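Local coordinates for fructosyl amine:oxygen oxidoreductase (PDB 4WCT), which is a deglycating flavoenzyme (Amadoriase I) that oxidises fructosyl amines with molecular oxygen, using bound FAD as its redox cofactor, at residues A[70-75]-A[179-184]; A[96-101]-A[390-395]; A[59-64]-A[184-189]. One frame throughout, in Å; residues are numbered along the deposited sequence. Where two conformers were deposited one is given.

Contact 1: residues A[70-75]-A[179-184]; sequences INKIME and IHAKKA. With FAD (flavin-adenine dinucleotide), chain C.
The imidazole of H180 is overlapped by the backbone of I70: the carbonyl O of I70 sits over the centre of one ring face, 3.5 Å from H180 CG, and I70 CA makes a CH-pi contact with the same ring. K183 CG lies over the opposite face, toward its rim, while ND1 accepts from K183 N, a donor tilted 33° out of the ring plane, in the N-cap bond that starts helix 181-194. Alongside, K72 and I179 form an antiparallel hydrogen-bonded pair, with K72 N to I179 O at 3.0 Å and I179 N to K72 O at 2.8 Å. Their side chains share one side of the sheet, and K72 CG reaches A181 CB at 3.6 Å. A bend at chi2 (-76°) then turns the lysine over the flavin, bringing CD to 3.7 Å from FAD C4X and NZ to 3.5 Å from FAD C5X; D69 holds the ammonium in a salt bridge. The next residue, I73, grips the pyrimidine edge by its backbone, N to FAD O4 at 2.8 Å and O from FAD N3 at 3.0 Å. An edge strand thus bonds to its neighbour strand and to the flavin through alternating residues, at the isoalloxazine site of an FAD-dependent oxidoreductase.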
loop_
_atom_site.group_PDB
_atom_site.type_symbol
_atom_site.label_atom_id
_atom_site.label_comp_id
_atom_site.label_asym_id
_atom_site.label_seq_id
_atom_site.Cartn_x
_atom_site.Cartn_y
_atom_site.Cartn_z
ATOM N N ILE A 70 -1.774 10.661 4.420
ATOM C CA ILE A 70 -1.987 11.050 5.816
ATOM C C ILE A 70 -2.515 9.915 6.694
ATOM O O ILE A 70 -2.326 9.909 7.906
ATOM C CB ILE A 70 -2.934 12.269 5.949
ATOM C CG1 ILE A 70 -4.220 12.072 5.154
ATOM C CG2 ILE A 70 -2.212 13.560 5.578
ATOM C CD1 ILE A 70 -5.314 13.052 5.502
ATOM N N ASN A 71 -3.054 8.870 6.088
ATOM C CA ASN A 71 -3.417 7.706 6.854
ATOM C C ASN A 71 -3.512 6.475 5.981
ATOM O O ASN A 71 -3.737 6.592 4.763
ATOM C CB ASN A 71 -4.704 7.927 7.636
ATOM C CG ASN A 71 -5.731 8.717 6.871
ATOM O OD1 ASN A 71 -6.130 8.335 5.783
ATOM N ND2 ASN A 71 -6.137 9.860 7.433
ATOM N N LYS A 72 -3.347 5.325 6.615
ATOM C CA LYS A 72 -3.608 4.005 6.032
ATOM C C LYS A 72 -4.138 3.113 7.160
ATOM O O LYS A 72 -3.958 3.391 8.358
ATOM C CB LYS A 72 -2.309 3.359 5.472
ATOM C CG LYS A 72 -1.619 4.182 4.407
ATOM C CD LYS A 72 -2.328 4.101 3.061
ATOM C CE LYS A 72 -1.397 4.537 1.948
ATOM N NZ LYS A 72 -2.124 4.834 0.692
ATOM N N ILE A 73 -4.780 2.030 6.761
ATOM C CA ILE A 73 -5.338 1.051 7.697
ATOM C C ILE A 73 -4.258 0.076 8.125
ATOM O O ILE A 73 -3.489 -0.396 7.295
ATOM C CB ILE A 73 -6.483 0.269 7.033
ATOM C CG1 ILE A 73 -7.568 1.234 6.527
ATOM C CG2 ILE A 73 -7.013 -0.761 8.020
ATOM C CD1 ILE A 73 -8.643 0.591 5.675
ATOM N N MET A 74 -4.203 -0.223 9.423
ATOM C CA MET A 74 -3.412 -1.316 9.985
ATOM C C MET A 74 -4.394 -2.316 10.623
ATOM O O MET A 74 -5.243 -1.945 11.430
ATOM C CB MET A 74 -2.442 -0.785 11.059
ATOM C CG MET A 74 -1.845 -1.853 12.026
ATOM S SD MET A 74 -0.782 -3.009 11.199
ATOM C CE MET A 74 -0.969 -4.516 12.151
ATOM N N GLU A 75 -4.225 -3.592 10.305
ATOM C CA GLU A 75 -5.014 -4.640 10.941
ATOM C C GLU A 75 -4.189 -5.905 11.019
ATOM O O GLU A 75 -3.560 -6.321 10.037
ATOM C CB GLU A 75 -6.282 -4.929 10.163
ATOM C CG GLU A 75 -7.182 -5.879 10.967
ATOM C CD GLU A 75 -8.293 -6.501 10.171
ATOM O OE1 GLU A 75 -8.243 -6.442 8.921
ATOM O OE2 GLU A 75 -9.220 -7.047 10.820
ATOM N N ILE A 179 -2.582 4.278 10.640
ATOM C CA ILE A 179 -1.231 4.763 10.758
ATOM C C ILE A 179 -1.053 6.051 9.975
ATOM O O ILE A 179 -1.645 6.238 8.907
ATOM C CB ILE A 179 -0.213 3.696 10.280
ATOM C CG1 ILE A 179 -0.560 3.221 8.880
ATOM C CG2 ILE A 179 -0.233 2.517 11.252
ATOM C CD1 ILE A 179 0.618 2.673 8.104
ATOM N N HIS A 180 -0.227 6.953 10.497
ATOM C CA HIS A 180 0.124 8.133 9.749
ATOM C C HIS A 180 1.263 7.792 8.817
ATOM O O HIS A 180 2.440 7.896 9.191
ATOM C CB HIS A 180 0.501 9.292 10.657
ATOM C CG HIS A 180 0.417 10.623 9.981
ATOM N ND1 HIS A 180 1.030 10.896 8.774
ATOM C CD2 HIS A 180 -0.312 11.722 10.289
ATOM C CE1 HIS A 180 0.705 12.114 8.387
ATOM N NE2 HIS A 180 -0.088 12.648 9.306
ATOM N N ALA A 181 0.925 7.265 7.652
ATOM C CA ALA A 181 1.939 6.610 6.795
ATOM C C ALA A 181 3.000 7.613 6.356
ATOM O O ALA A 181 4.214 7.289 6.337
ATOM C CB ALA A 181 1.281 5.953 5.579
ATOM N N LYS A 182 2.564 8.818 6.009
ATOM C CA LYS A 182 3.472 9.841 5.519
ATOM C C LYS A 182 4.516 10.201 6.577
ATOM O O LYS A 182 5.733 10.161 6.317
ATOM C CB LYS A 182 2.687 11.077 5.134
ATOM C CG LYS A 182 3.549 12.214 4.635
ATOM C CD LYS A 182 2.668 13.373 4.231
ATOM C CE LYS A 182 3.441 14.474 3.535
ATOM N NZ LYS A 182 2.466 15.454 2.994
ATOM N N LYS A 183 4.050 10.513 7.786
ATOM C CA LYS A 183 4.982 10.853 8.875
ATOM C C LYS A 183 5.856 9.689 9.309
ATOM O O LYS A 183 7.049 9.889 9.633
ATOM C CB LYS A 183 4.238 11.430 10.088
ATOM C CG LYS A 183 3.808 12.861 9.877
ATOM C CD LYS A 183 3.091 13.437 11.088
ATOM C CE LYS A 183 2.614 14.827 10.733
ATOM N NZ LYS A 183 2.109 15.509 11.935
ATOM N N ALA A 184 5.324 8.469 9.232
ATOM C CA ALA A 184 6.109 7.313 9.616
ATOM C C ALA A 184 7.204 7.041 8.580
ATOM O O ALA A 184 8.315 6.700 8.911
ATOM C CB ALA A 184 5.219 6.115 9.791
HETATM P PA FAD C . 5.688 3.122 -2.692
HETATM O O1A FAD C . 5.379 3.495 -1.271
HETATM O O2A FAD C . 4.803 3.577 -3.810
HETATM O O5B FAD C . 7.158 3.609 -2.960
HETATM C C5B FAD C . 7.754 3.403 -4.249
HETATM C C4B FAD C . 8.894 4.404 -4.399
HETATM O O4B FAD C . 9.663 4.075 -5.601
HETATM C C3B FAD C . 8.442 5.854 -4.541
HETATM O O3B FAD C . 9.047 6.711 -3.560
HETATM C C2B FAD C . 8.881 6.234 -5.959
HETATM O O2B FAD C . 9.178 7.614 -6.160
HETATM C C1B FAD C . 10.063 5.290 -6.187
HETATM N N9A FAD C . 10.324 5.071 -7.627
HETATM C C8A FAD C . 9.425 4.970 -8.623
HETATM N N7A FAD C . 10.051 4.836 -9.815
HETATM C C5A FAD C . 11.378 4.766 -9.534
HETATM C C6A FAD C . 12.594 4.692 -10.334
HETATM N N6A FAD C . 12.529 4.588 -11.673
HETATM N N1A FAD C . 13.769 4.761 -9.673
HETATM C C2A FAD C . 13.870 4.843 -8.340
HETATM N N3A FAD C . 12.789 4.957 -7.550
HETATM C C4A FAD C . 11.554 4.928 -8.107
HETATM N N1 FAD C . -1.874 -0.529 2.393
HETATM C C2 FAD C . -2.195 -0.816 3.703
HETATM O O2 FAD C . -1.427 -1.547 4.326
HETATM N N3 FAD C . -3.229 -0.233 4.313
HETATM C C4 FAD C . -4.102 0.552 3.647
HETATM O O4 FAD C . -5.101 1.110 4.178
HETATM C C4X FAD C . -3.842 0.875 2.255
HETATM N N5 FAD C . -4.683 1.680 1.554
HETATM C C5X FAD C . -4.269 2.151 0.337
HETATM C C6 FAD C . -4.975 3.154 -0.319
HETATM C C7 FAD C . -4.604 3.543 -1.593
HETATM C C7M FAD C . -5.330 4.665 -2.242
HETATM C C8 FAD C . -3.419 2.936 -2.214
HETATM C C8M FAD C . -2.940 3.342 -3.559
HETATM C C9 FAD C . -2.654 2.021 -1.535
HETATM C C9A FAD C . -3.065 1.563 -0.300
HETATM N N10 FAD C . -2.343 0.561 0.355
HETATM C C10 FAD C . -2.665 0.275 1.683
HETATM C "C1'" FAD C . -1.192 -0.137 -0.201
HETATM C "C2'" FAD C . 0.135 0.479 0.213
HETATM O "O2'" FAD C . 0.026 1.880 0.004
HETATM C "C3'" FAD C . 1.244 -0.122 -0.661
HETATM O "O3'" FAD C . 1.116 -1.551 -0.702
HETATM C "C4'" FAD C . 2.637 0.271 -0.159
HETATM O "O4'" FAD C . 2.654 1.660 0.163
HETATM C "C5'" FAD C . 3.630 0.003 -1.283
HETATM O "O5'" FAD C . 4.941 0.319 -0.816
HETATM P P FAD C . 6.163 0.354 -1.859
HETATM O O1P FAD C . 7.401 0.761 -1.093
HETATM O O2P FAD C . 6.118 -0.943 -2.629
HETATM O O3P FAD C . 5.752 1.541 -2.858
#

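Contact 2: residues A[96-101]-A[390-395]; sequences RAALKA and AMQMPT. With FAD (flavin-adenine dinucleotide), chain C.
The backbones of helix 86-102, near its end, and of the second segment come nearest at A98 and Q392, whose CA atoms are 5.5 Å apart. There the chain makes a type I turn from A390 to M393, closed by M393 N bonding to A390 O, and passes directly into the weakly bonded start of helix 393-404. A helix face made of small residues therefore meets a turn and the first residues of another helix, and the packing is by van der Waals contact.

Three alanines, A97, A98 and A101, supply that face. The methyl of A98 rests 3.4 Å from M391 O, and T395 OG1 approaches the same residue, lying 3.3 Å from A98 CA. With chi1 at 39°, T395 has OG1 between its backbone N and carbonyl carbon, and this directs the two branches to different places: the hydroxyl to A98, the methyl CG2 to A97 and, one turn on, A101. CG2 is 3.4 Å from A97 O and 3.6 Å from A101 CB. A101 CB also meets the proline ring, 3.6 Å from P394 CB, and so is wedged against both P394 and T395. More loosely, the amide of Q392 folds back to bring OE1 4.1 Å from A98 CB, while its NE2 is bound to N388 O.

On the flavin side of the turn, M391 N donates to FAD O2 at 2.8 Å, nearly straight at 164°, and the CB of A390 lies against the pyrimidine part of the ring. M391 O is bound by the indole NE1 of W102, at the end of the same helix 86-102. M74 of strand 72-75 packs on both L99 and M391, and M393 reaches A184 and M185 on helix 181-194, so the turn touches helix 86-102, strand 72-75 and helix 181-194.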
loop_
_atom_site.group_PDB
_atom_site.type_symbol
_atom_site.label_atom_id
_atom_site.label_comp_id
_atom_site.label_asym_id
_atom_site.label_seq_id
_atom_site.Cartn_x
_atom_site.Cartn_y
_atom_site.Cartn_z
ATOM N N ARG A 96 1.483 -9.713 12.282
ATOM C CA ARG A 96 1.819 -9.917 13.681
ATOM C C ARG A 96 3.048 -9.119 14.037
ATOM O O ARG A 96 3.089 -8.419 15.072
ATOM C CB ARG A 96 2.068 -11.407 13.953
ATOM C CG ARG A 96 2.152 -11.749 15.427
ATOM C CD ARG A 96 2.473 -13.215 15.658
ATOM N NE ARG A 96 1.463 -14.075 15.051
ATOM C CZ ARG A 96 1.678 -14.857 13.994
ATOM N NH1 ARG A 96 2.905 -15.090 13.553
ATOM N NH2 ARG A 96 0.679 -15.559 13.503
ATOM N N ALA A 97 4.085 -9.284 13.228
ATOM C CA ALA A 97 5.329 -8.548 13.428
ATOM C C ALA A 97 5.094 -7.043 13.321
ATOM O O ALA A 97 5.654 -6.239 14.087
ATOM C CB ALA A 97 6.372 -8.977 12.403
ATOM N N ALA A 98 4.287 -6.644 12.349
ATOM C CA ALA A 98 4.060 -5.231 12.130
ATOM C C ALA A 98 3.363 -4.635 13.339
ATOM O O ALA A 98 3.710 -3.539 13.769
ATOM C CB ALA A 98 3.236 -5.001 10.863
ATOM N N LEU A 99 2.338 -5.313 13.850
ATOM C CA LEU A 99 1.577 -4.782 14.969
ATOM C C LEU A 99 2.512 -4.561 16.159
ATOM O O LEU A 99 2.445 -3.544 16.863
ATOM C CB LEU A 99 0.436 -5.738 15.359
ATOM C CG LEU A 99 -0.413 -5.303 16.565
ATOM C CD1 LEU A 99 -1.105 -3.975 16.284
ATOM C CD2 LEU A 99 -1.434 -6.359 16.912
ATOM N N LYS A 100 3.294 -5.579 16.462
ATOM C CA LYS A 100 4.221 -5.505 17.594
ATOM C C LYS A 100 5.137 -4.305 17.467
ATOM O O LYS A 100 5.368 -3.554 18.421
ATOM C CB LYS A 100 5.009 -6.810 17.662
ATOM C CG LYS A 100 6.091 -6.813 18.733
ATOM C CD LYS A 100 6.715 -8.205 18.874
ATOM C CE LYS A 100 7.722 -8.231 20.027
ATOM N NZ LYS A 100 8.723 -9.327 19.917
ATOM N N ALA A 101 5.633 -4.067 16.268
ATOM C CA ALA A 101 6.538 -2.959 16.025
ATOM C C ALA A 101 5.870 -1.579 16.017
ATOM O O ALA A 101 6.444 -0.632 16.528
ATOM C CB ALA A 101 7.309 -3.201 14.727
ATOM N N ALA A 390 1.364 -0.911 3.191
ATOM C CA ALA A 390 1.704 0.251 3.998
ATOM C C ALA A 390 1.746 -0.091 5.484
ATOM O O ALA A 390 2.658 0.346 6.223
ATOM C CB ALA A 390 0.739 1.414 3.750
ATOM N N MET A 391 0.826 -0.934 5.926
ATOM C CA MET A 391 0.801 -1.364 7.317
ATOM C C MET A 391 2.017 -2.206 7.705
ATOM O O MET A 391 2.324 -2.346 8.904
ATOM C CB MET A 391 -0.491 -2.108 7.653
ATOM C CG MET A 391 -0.559 -3.489 7.059
ATOM S SD MET A 391 -2.077 -4.397 7.414
ATOM C CE MET A 391 -3.227 -3.614 6.301
ATOM N N GLN A 392 2.758 -2.683 6.715
ATOM C CA GLN A 392 3.958 -3.469 6.935
ATOM C C GLN A 392 5.201 -2.590 7.193
ATOM O O GLN A 392 6.270 -3.137 7.461
ATOM C CB GLN A 392 4.278 -4.335 5.694
ATOM C CG GLN A 392 3.089 -5.094 5.080
ATOM C CD GLN A 392 2.375 -6.018 6.059
ATOM O OE1 GLN A 392 2.966 -6.486 7.046
ATOM N NE2 GLN A 392 1.092 -6.295 5.783
ATOM N N MET A 393 5.061 -1.268 7.124
ATOM C CA MET A 393 6.210 -0.358 7.105
ATOM C C MET A 393 7.270 -0.632 8.172
ATOM O O MET A 393 8.454 -0.560 7.872
ATOM C CB MET A 393 5.781 1.100 7.186
ATOM C CG MET A 393 6.881 2.067 6.779
ATOM S SD MET A 393 6.475 3.789 7.132
ATOM C CE MET A 393 5.068 3.994 6.052
ATOM N N PRO A 394 6.856 -0.869 9.442
ATOM C CA PRO A 394 7.892 -0.940 10.489
ATOM C C PRO A 394 8.821 -2.153 10.315
ATOM O O PRO A 394 9.987 -2.075 10.715
ATOM C CB PRO A 394 7.088 -1.098 11.776
ATOM C CG PRO A 394 5.723 -0.584 11.455
ATOM C CD PRO A 394 5.505 -0.974 10.010
ATOM N N THR A 395 8.322 -3.236 9.734
ATOM C CA THR A 395 8.975 -4.537 9.781
ATOM C C THR A 395 9.329 -5.079 8.408
ATOM O O THR A 395 10.115 -5.996 8.300
ATOM C CB THR A 395 8.074 -5.572 10.508
ATOM O OG1 THR A 395 6.689 -5.361 10.123
ATOM C CG2 THR A 395 8.211 -5.407 11.991
HETATM P PA FAD C . 5.688 3.122 -2.692
HETATM O O1A FAD C . 5.379 3.495 -1.271
HETATM O O2A FAD C . 4.803 3.577 -3.810
HETATM O O5B FAD C . 7.158 3.609 -2.960
HETATM C C5B FAD C . 7.754 3.403 -4.249
HETATM C C4B FAD C . 8.894 4.404 -4.399
HETATM O O4B FAD C . 9.663 4.075 -5.601
HETATM C C3B FAD C . 8.442 5.854 -4.541
HETATM O O3B FAD C . 9.047 6.711 -3.560
HETATM C C2B FAD C . 8.881 6.234 -5.959
HETATM O O2B FAD C . 9.178 7.614 -6.160
HETATM C C1B FAD C . 10.063 5.290 -6.187
HETATM N N9A FAD C . 10.324 5.071 -7.627
HETATM C C8A FAD C . 9.425 4.970 -8.623
HETATM N N7A FAD C . 10.051 4.836 -9.815
HETATM C C5A FAD C . 11.378 4.766 -9.534
HETATM C C6A FAD C . 12.594 4.692 -10.334
HETATM N N6A FAD C . 12.529 4.588 -11.673
HETATM N N1A FAD C . 13.769 4.761 -9.673
HETATM C C2A FAD C . 13.870 4.843 -8.340
HETATM N N3A FAD C . 12.789 4.957 -7.550
HETATM C C4A FAD C . 11.554 4.928 -8.107
HETATM N N1 FAD C . -1.874 -0.529 2.393
HETATM C C2 FAD C . -2.195 -0.816 3.703
HETATM O O2 FAD C . -1.427 -1.547 4.326
HETATM N N3 FAD C . -3.229 -0.233 4.313
HETATM C C4 FAD C . -4.102 0.552 3.647
HETATM O O4 FAD C . -5.101 1.110 4.178
HETATM C C4X FAD C . -3.842 0.875 2.255
HETATM N N5 FAD C . -4.683 1.680 1.554
HETATM C C5X FAD C . -4.269 2.151 0.337
HETATM C C6 FAD C . -4.975 3.154 -0.319
HETATM C C7 FAD C . -4.604 3.543 -1.593
HETATM C C7M FAD C . -5.330 4.665 -2.242
HETATM C C8 FAD C . -3.419 2.936 -2.214
HETATM C C8M FAD C . -2.940 3.342 -3.559
HETATM C C9 FAD C . -2.654 2.021 -1.535
HETATM C C9A FAD C . -3.065 1.563 -0.300
HETATM N N10 FAD C . -2.343 0.561 0.355
HETATM C C10 FAD C . -2.665 0.275 1.683
HETATM C "C1'" FAD C . -1.192 -0.137 -0.201
HETATM C "C2'" FAD C . 0.135 0.479 0.213
HETATM O "O2'" FAD C . 0.026 1.880 0.004
HETATM C "C3'" FAD C . 1.244 -0.122 -0.661
HETATM O "O3'" FAD C . 1.116 -1.551 -0.702
HETATM C "C4'" FAD C . 2.637 0.271 -0.159
HETATM O "O4'" FAD C . 2.654 1.660 0.163
HETATM C "C5'" FAD C . 3.630 0.003 -1.283
HETATM O "O5'" FAD C . 4.941 0.319 -0.816
HETATM P P FAD C . 6.163 0.354 -1.859
HETATM O O1P FAD C . 7.401 0.761 -1.093
HETATM O O2P FAD C . 6.118 -0.943 -2.629
HETATM O O3P FAD C . 5.752 1.541 -2.858
#

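Contact 3: residues A[59-64]-A[184-189]; sequences PVPSPI and AMISAF. With FAD (flavin-adenine dinucleotide), chain C.
The loop that follows strand 52-56 of the dinucleotide-binding sheet carries V60 and P61 against helix 181-194 and, immediately after P61, an ST turn begun by S62 that holds the adenosine ribose of FAD. A cis peptide bond joins V60 to P61, and both side chains face the helix.

V60 sits over one face of the F189 ring. Its CB stands over the centre of the ring, 4.0 Å from the centroid and 12° off the normal, a CH-pi contact; CG2 extends toward the rim, 3.7 Å from F189 CD1. The other methyl, CG1, leans back to F189 CB at 3.8 Å. One helical turn earlier, M185 stretches out with chi1 and chi2 both near 180° and bends only at chi3 (57°), which sets its terminal CE 3.8 Å from P61 CB. The pyrrolidine ring is met at another corner by I186, whose CD1 lies 4.0 Å from P61 CG. All these meetings across the two segments are apolar.

The polar work of the loop is done at S62. Its OG accepts from I64 N at 3.2 Å, closing the ST turn, and donates to the ribose hydroxyl O2B of FAD at 2.9 Å; one hydroxyl thereby ties the turn to the cofactor. I64 packs against the same ribose hydroxyl, with CG1 3.3 Å from FAD O2B.

The F189 ring also makes an edge-to-face contact with F199 of strand 198-201, the outermost strand beside strand 52-56. M185 packs on M393, so helix 181-194 has the 59-64 loop, that edge strand and helix 393-404 for neighbours.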
loop_
_atom_site.group_PDB
_atom_site.type_symbol
_atom_site.label_atom_id
_atom_site.label_comp_id
_atom_site.label_asym_id
_atom_site.label_seq_id
_atom_site.Cartn_x
_atom_site.Cartn_y
_atom_site.Cartn_z
ATOM N N PRO A 59 12.429 13.500 -3.840
ATOM C CA PRO A 59 12.754 13.540 -2.422
ATOM C C PRO A 59 11.651 13.006 -1.536
ATOM O O PRO A 59 10.485 13.019 -1.941
ATOM C CB PRO A 59 12.981 15.032 -2.131
ATOM C CG PRO A 59 12.449 15.771 -3.289
ATOM C CD PRO A 59 12.229 14.832 -4.430
ATOM N N VAL A 60 12.043 12.397 -0.420
ATOM C CA VAL A 60 11.083 11.831 0.541
ATOM C C VAL A 60 10.337 12.977 1.209
ATOM O O VAL A 60 10.964 13.953 1.625
ATOM C CB VAL A 60 11.817 11.009 1.608
ATOM C CG1 VAL A 60 10.878 10.537 2.722
ATOM C CG2 VAL A 60 12.600 9.848 0.986
ATOM N N PRO A 61 8.993 12.911 1.288
ATOM C CA PRO A 61 8.115 11.846 0.816
ATOM C C PRO A 61 7.780 12.015 -0.656
ATOM O O PRO A 61 7.404 13.096 -1.103
ATOM C CB PRO A 61 6.847 12.042 1.672
ATOM C CG PRO A 61 6.813 13.507 1.954
ATOM C CD PRO A 61 8.235 14.008 1.932
ATOM N N SER A 62 8.036 10.982 -1.434
ATOM C CA SER A 62 7.774 11.076 -2.868
ATOM C C SER A 62 6.287 11.326 -3.124
ATOM O O SER A 62 5.445 10.602 -2.609
ATOM C CB SER A 62 8.186 9.774 -3.519
ATOM O OG SER A 62 7.776 9.749 -4.878
ATOM N N PRO A 63 5.958 12.235 -4.041
ATOM C CA PRO A 63 4.551 12.453 -4.418
ATOM C C PRO A 63 3.895 11.243 -5.062
ATOM O O PRO A 63 2.662 11.113 -5.017
ATOM C CB PRO A 63 4.632 13.584 -5.443
ATOM C CG PRO A 63 5.910 14.296 -5.112
ATOM C CD PRO A 63 6.849 13.164 -4.743
ATOM N N ILE A 64 4.692 10.357 -5.636
ATOM C CA ILE A 64 4.122 9.108 -6.207
ATOM C C ILE A 64 4.203 7.847 -5.313
ATOM O O ILE A 64 3.724 6.773 -5.702
ATOM C CB ILE A 64 4.719 8.794 -7.590
ATOM C CG1 ILE A 64 6.181 8.331 -7.467
ATOM C CG2 ILE A 64 4.542 9.974 -8.513
ATOM C CD1 ILE A 64 6.789 7.891 -8.787
ATOM N N ALA A 184 5.324 8.469 9.232
ATOM C CA ALA A 184 6.109 7.313 9.616
ATOM C C ALA A 184 7.204 7.041 8.580
ATOM O O ALA A 184 8.315 6.700 8.911
ATOM C CB ALA A 184 5.219 6.115 9.791
ATOM N N MET A 185 6.898 7.262 7.313
ATOM C CA MET A 185 7.895 7.094 6.251
ATOM C C MET A 185 8.998 8.154 6.383
ATOM O O MET A 185 10.184 7.838 6.293
ATOM C CB MET A 185 7.217 7.164 4.868
ATOM C CG MET A 185 8.197 7.039 3.737
ATOM S SD MET A 185 7.295 6.865 2.153
ATOM C CE MET A 185 6.312 8.317 2.166
ATOM N N ILE A 186 8.610 9.387 6.672
ATOM C CA ILE A 186 9.559 10.478 6.916
ATOM C C ILE A 186 10.430 10.163 8.139
ATOM O O ILE A 186 11.651 10.393 8.136
ATOM C CB ILE A 186 8.828 11.808 7.126
ATOM C CG1 ILE A 186 8.176 12.268 5.790
ATOM C CG2 ILE A 186 9.793 12.868 7.636
ATOM C CD1 ILE A 186 7.249 13.463 5.889
ATOM N N SER A 187 9.813 9.619 9.162
ATOM C CA SER A 187 10.526 9.196 10.370
ATOM C C SER A 187 11.577 8.147 10.046
ATOM O O SER A 187 12.730 8.250 10.496
ATOM C CB SER A 187 9.529 8.708 11.437
ATOM O OG SER A 187 10.175 8.293 12.634
ATOM N N ALA A 188 11.217 7.153 9.233
ATOM C CA ALA A 188 12.159 6.105 8.859
ATOM C C ALA A 188 13.326 6.647 8.033
ATOM O O ALA A 188 14.491 6.308 8.270
ATOM C CB ALA A 188 11.424 4.993 8.159
ATOM N N PHE A 189 13.020 7.518 7.075
ATOM C CA PHE A 189 14.006 8.204 6.250
ATOM C C PHE A 189 14.969 9.004 7.127
ATOM O O PHE A 189 16.187 8.821 7.013
ATOM C CB PHE A 189 13.279 9.126 5.265
ATOM C CG PHE A 189 14.116 10.245 4.723
ATOM C CD1 PHE A 189 15.055 10.017 3.733
ATOM C CD2 PHE A 189 13.888 11.536 5.117
ATOM C CE1 PHE A 189 15.782 11.067 3.179
ATOM C CE2 PHE A 189 14.590 12.601 4.542
ATOM C CZ PHE A 189 15.606 12.348 3.655
HETATM P PA FAD C . 5.688 3.122 -2.692
HETATM O O1A FAD C . 5.379 3.495 -1.271
HETATM O O2A FAD C . 4.803 3.577 -3.810
HETATM O O5B FAD C . 7.158 3.609 -2.960
HETATM C C5B FAD C . 7.754 3.403 -4.249
HETATM C C4B FAD C . 8.894 4.404 -4.399
HETATM O O4B FAD C . 9.663 4.075 -5.601
HETATM C C3B FAD C . 8.442 5.854 -4.541
HETATM O O3B FAD C . 9.047 6.711 -3.560
HETATM C C2B FAD C . 8.881 6.234 -5.959
HETATM O O2B FAD C . 9.178 7.614 -6.160
HETATM C C1B FAD C . 10.063 5.290 -6.187
HETATM N N9A FAD C . 10.324 5.071 -7.627
HETATM C C8A FAD C . 9.425 4.970 -8.623
HETATM N N7A FAD C . 10.051 4.836 -9.815
HETATM C C5A FAD C . 11.378 4.766 -9.534
HETATM C C6A FAD C . 12.594 4.692 -10.334
HETATM N N6A FAD C . 12.529 4.588 -11.673
HETATM N N1A FAD C . 13.769 4.761 -9.673
HETATM C C2A FAD C . 13.870 4.843 -8.340
HETATM N N3A FAD C . 12.789 4.957 -7.550
HETATM C C4A FAD C . 11.554 4.928 -8.107
HETATM N N1 FAD C . -1.874 -0.529 2.393
HETATM C C2 FAD C . -2.195 -0.816 3.703
HETATM O O2 FAD C . -1.427 -1.547 4.326
HETATM N N3 FAD C . -3.229 -0.233 4.313
HETATM C C4 FAD C . -4.102 0.552 3.647
HETATM O O4 FAD C . -5.101 1.110 4.178
HETATM C C4X FAD C . -3.842 0.875 2.255
HETATM N N5 FAD C . -4.683 1.680 1.554
HETATM C C5X FAD C . -4.269 2.151 0.337
HETATM C C6 FAD C . -4.975 3.154 -0.319
HETATM C C7 FAD C . -4.604 3.543 -1.593
HETATM C C7M FAD C . -5.330 4.665 -2.242
HETATM C C8 FAD C . -3.419 2.936 -2.214
HETATM C C8M FAD C . -2.940 3.342 -3.559
HETATM C C9 FAD C . -2.654 2.021 -1.535
HETATM C C9A FAD C . -3.065 1.563 -0.300
HETATM N N10 FAD C . -2.343 0.561 0.355
HETATM C C10 FAD C . -2.665 0.275 1.683
HETATM C "C1'" FAD C . -1.192 -0.137 -0.201
HETATM C "C2'" FAD C . 0.135 0.479 0.213
HETATM O "O2'" FAD C . 0.026 1.880 0.004
HETATM C "C3'" FAD C . 1.244 -0.122 -0.661
HETATM O "O3'" FAD C . 1.116 -1.551 -0.702
HETATM C "C4'" FAD C . 2.637 0.271 -0.159
HETATM O "O4'" FAD C . 2.654 1.660 0.163
HETATM C "C5'" FAD C . 3.630 0.003 -1.283
HETATM O "O5'" FAD C . 4.941 0.319 -0.816
HETATM P P FAD C . 6.163 0.354 -1.859
HETATM O O1P FAD C . 7.401 0.761 -1.093
HETATM O O2P FAD C . 6.118 -0.943 -2.629
HETATM O O3P FAD C . 5.752 1.541 -2.858
#

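All three contacts touch the same FAD, at different parts of it. Contacts 1 and 2, with centres about 11 Å apart, serve the flavin: strand 72-75 binds one side of its pyrimidine edge and the 390-393 turn binds O2, and they meet where I73 O lies 3.4 Å from M391 CE. Contact 3 serves the ribose of the adenosine half, its centre about 12 Å from that of contact 1 and 17 Å from that of contact 2. Helix 181-194 joins them. It begins in contact 1 and runs through contact 3, the two sharing A184, and it touches contact 2 where M393 SD is 3.5 Å from M185 N.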